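Local coordinates for protein diffuse adherence adhesin (Escherichia coli, PDB 4MEE) that forms the outer-membrane transport unit of an autotransporter adhesin that attaches bacteria to mammalian cells and promotes autoaggregation and biofilm formation, at residues W189-G194 with S460-I465. Residues are numbered along the deposited sequence; the frame is centred on the assembly and turned at random.
Sequences WMRITG and SGALGI. Unlike the reference sequence in segment 189-194: Arg191 (reference Lys).
Ile192 and Leu463 face each other as an antiparallel hydrogen-bonded pair, joined in both directions: Leu463 N donates to Ile192 O at 2.9 Å with a nearly straight N-H...O angle of 168°, and Ile192 N returns a more bent bond to Leu463 O. Two residues on, Gly194 and Gly461 repeat the exchange, Gly461 N reaching Gly194 O at 3.0 Å. At the other end Ile465 N donates to Met190 O at 2.8 Å. Between these pairs lie the non-hydrogen-bonded ones, Arg191 with Gly464 and Thr193 with Ala462, where the CA atoms of Arg191 and Gly464 come within 4.0 Å. Here CA-H...O contacts supplement the N-H bonds, as where Ala462 CA lies 3.3 Å from Ile192 O.

Met190, Ile192, Leu463 and Ile465 place their side chains on one face, which is apolar and consistent with a lipid-facing wall. Arg191, Thr193 and Ala462 lie on the other. There the Ala462 methyl meets two neighbours, Arg191 NE and Thr193 CG2, each 3.8 Å from Ala462 CB. Arg191 CG stands anti to its own backbone N (chi1 -176°), and the chain runs extended to NE, which brings NE to Ala462 CB; the methyl meets the guanidinium obliquely. Thr193 OG1 sits 4.0 Å above the Arg191 guanidinium plane, over its centre.

Further out, Glu170 makes a salt bridge with Arg191 NE, and Tyr268 takes a hydrogen bond from Trp189 NE1. Strands 206-226 and 441-451 flank the pair through backbone bonds. With N-to-C directions 165° apart, the segments join the first barrel strand, 188-200, to the last, 457-467: this is the closing seam of the autotransporter beta-barrel, sealing the transmembrane wall.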
loop_
_atom_site.group_PDB
_atom_site.type_symbol
_atom_site.label_atom_id
_atom_site.label_comp_id
_atom_site.label_asym_id
_atom_site.label_seq_id
_atom_site.Cartn_x
_atom_site.Cartn_y
_atom_site.Cartn_z
ATOM N N TRP A 189 4.800 15.519 7.426
ATOM C CA TRP A 189 5.160 14.135 7.692
ATOM C C TRP A 189 6.102 13.536 6.680
ATOM O O TRP A 189 6.444 14.157 5.692
ATOM C CB TRP A 189 3.912 13.273 7.783
ATOM C CG TRP A 189 2.907 13.560 6.751
ATOM C CD1 TRP A 189 1.947 14.512 6.799
ATOM C CD2 TRP A 189 2.738 12.877 5.528
ATOM N NE1 TRP A 189 1.193 14.472 5.667
ATOM C CE2 TRP A 189 1.663 13.471 4.868
ATOM C CE3 TRP A 189 3.398 11.823 4.922
ATOM C CZ2 TRP A 189 1.236 13.045 3.646
ATOM C CZ3 TRP A 189 2.976 11.406 3.718
ATOM C CH2 TRP A 189 1.904 12.009 3.084
ATOM N N MET A 190 6.483 12.297 6.939
ATOM C CA MET A 190 7.449 11.602 6.137
ATOM C C MET A 190 7.367 10.145 6.521
ATOM O O MET A 190 7.362 9.838 7.690
ATOM C CB MET A 190 8.811 12.092 6.538
ATOM C CG MET A 190 9.753 12.196 5.400
ATOM S SD MET A 190 11.197 11.211 5.779
ATOM C CE MET A 190 11.809 11.019 4.118
ATOM N N ARG A 191 7.311 9.236 5.562
ATOM C CA ARG A 191 7.209 7.831 5.903
ATOM C C ARG A 191 8.139 7.067 5.019
ATOM O O ARG A 191 8.268 7.382 3.864
ATOM C CB ARG A 191 5.803 7.351 5.661
ATOM C CG ARG A 191 5.589 5.922 6.070
ATOM C CD ARG A 191 4.114 5.649 6.139
ATOM N NE ARG A 191 3.840 4.225 6.050
ATOM C CZ ARG A 191 3.183 3.658 5.045
ATOM N NH1 ARG A 191 2.725 4.406 4.055
ATOM N NH2 ARG A 191 2.976 2.350 5.032
ATOM N N ILE A 192 8.771 6.046 5.555
ATOM C CA ILE A 192 9.759 5.338 4.806
ATOM C C ILE A 192 9.516 3.880 4.985
ATOM O O ILE A 192 9.554 3.404 6.098
ATOM C CB ILE A 192 11.097 5.587 5.434
ATOM C CG1 ILE A 192 11.630 6.917 4.969
ATOM C CG2 ILE A 192 12.056 4.502 5.007
ATOM C CD1 ILE A 192 12.815 6.728 4.063
ATOM N N THR A 193 9.311 3.156 3.897
ATOM C CA THR A 193 8.934 1.762 4.007
ATOM C C THR A 193 9.876 0.811 3.332
ATOM O O THR A 193 10.560 1.177 2.412
ATOM C CB THR A 193 7.598 1.540 3.346
ATOM O OG1 THR A 193 6.792 2.706 3.525
ATOM C CG2 THR A 193 6.934 0.359 3.955
ATOM N N GLY A 194 9.892 -0.427 3.797
ATOM C CA GLY A 194 10.705 -1.467 3.193
ATOM C C GLY A 194 9.842 -2.700 3.126
ATOM O O GLY A 194 9.068 -2.936 4.017
ATOM N N SER A 460 6.079 -5.965 5.509
ATOM C CA SER A 460 6.509 -4.594 5.324
ATOM C C SER A 460 6.832 -3.976 6.668
ATOM O O SER A 460 6.165 -4.260 7.649
ATOM C CB SER A 460 5.438 -3.792 4.572
ATOM O OG SER A 460 4.705 -2.933 5.428
ATOM N N GLY A 461 7.876 -3.158 6.712
ATOM C CA GLY A 461 8.222 -2.418 7.917
ATOM C C GLY A 461 8.374 -0.962 7.543
ATOM O O GLY A 461 9.110 -0.634 6.617
ATOM N N ALA A 462 7.666 -0.084 8.239
ATOM C CA ALA A 462 7.703 1.329 7.912
ATOM C C ALA A 462 8.112 2.134 9.124
ATOM O O ALA A 462 7.812 1.751 10.243
ATOM C CB ALA A 462 6.350 1.785 7.408
ATOM N N LEU A 463 8.814 3.236 8.891
ATOM C CA LEU A 463 9.135 4.192 9.940
ATOM C C LEU A 463 8.691 5.560 9.493
ATOM O O LEU A 463 9.096 6.025 8.432
ATOM C CB LEU A 463 10.631 4.210 10.209
ATOM C CG LEU A 463 11.055 3.345 11.387
ATOM C CD1 LEU A 463 12.529 2.994 11.279
ATOM C CD2 LEU A 463 10.762 4.061 12.697
ATOM N N GLY A 464 7.849 6.206 10.290
ATOM C CA GLY A 464 7.307 7.512 9.928
ATOM C C GLY A 464 7.614 8.577 10.959
ATOM O O GLY A 464 7.679 8.292 12.149
ATOM N N ILE A 465 7.791 9.810 10.494
ATOM C CA ILE A 465 8.099 10.935 11.366
ATOM C C ILE A 465 7.158 12.089 11.043
ATOM O O ILE A 465 6.960 12.424 9.882
ATOM C CB ILE A 465 9.561 11.377 11.182
ATOM C CG1 ILE A 465 10.494 10.191 11.423
ATOM C CG2 ILE A 465 9.915 12.521 12.123
ATOM C CD1 ILE A 465 11.427 9.916 10.270
#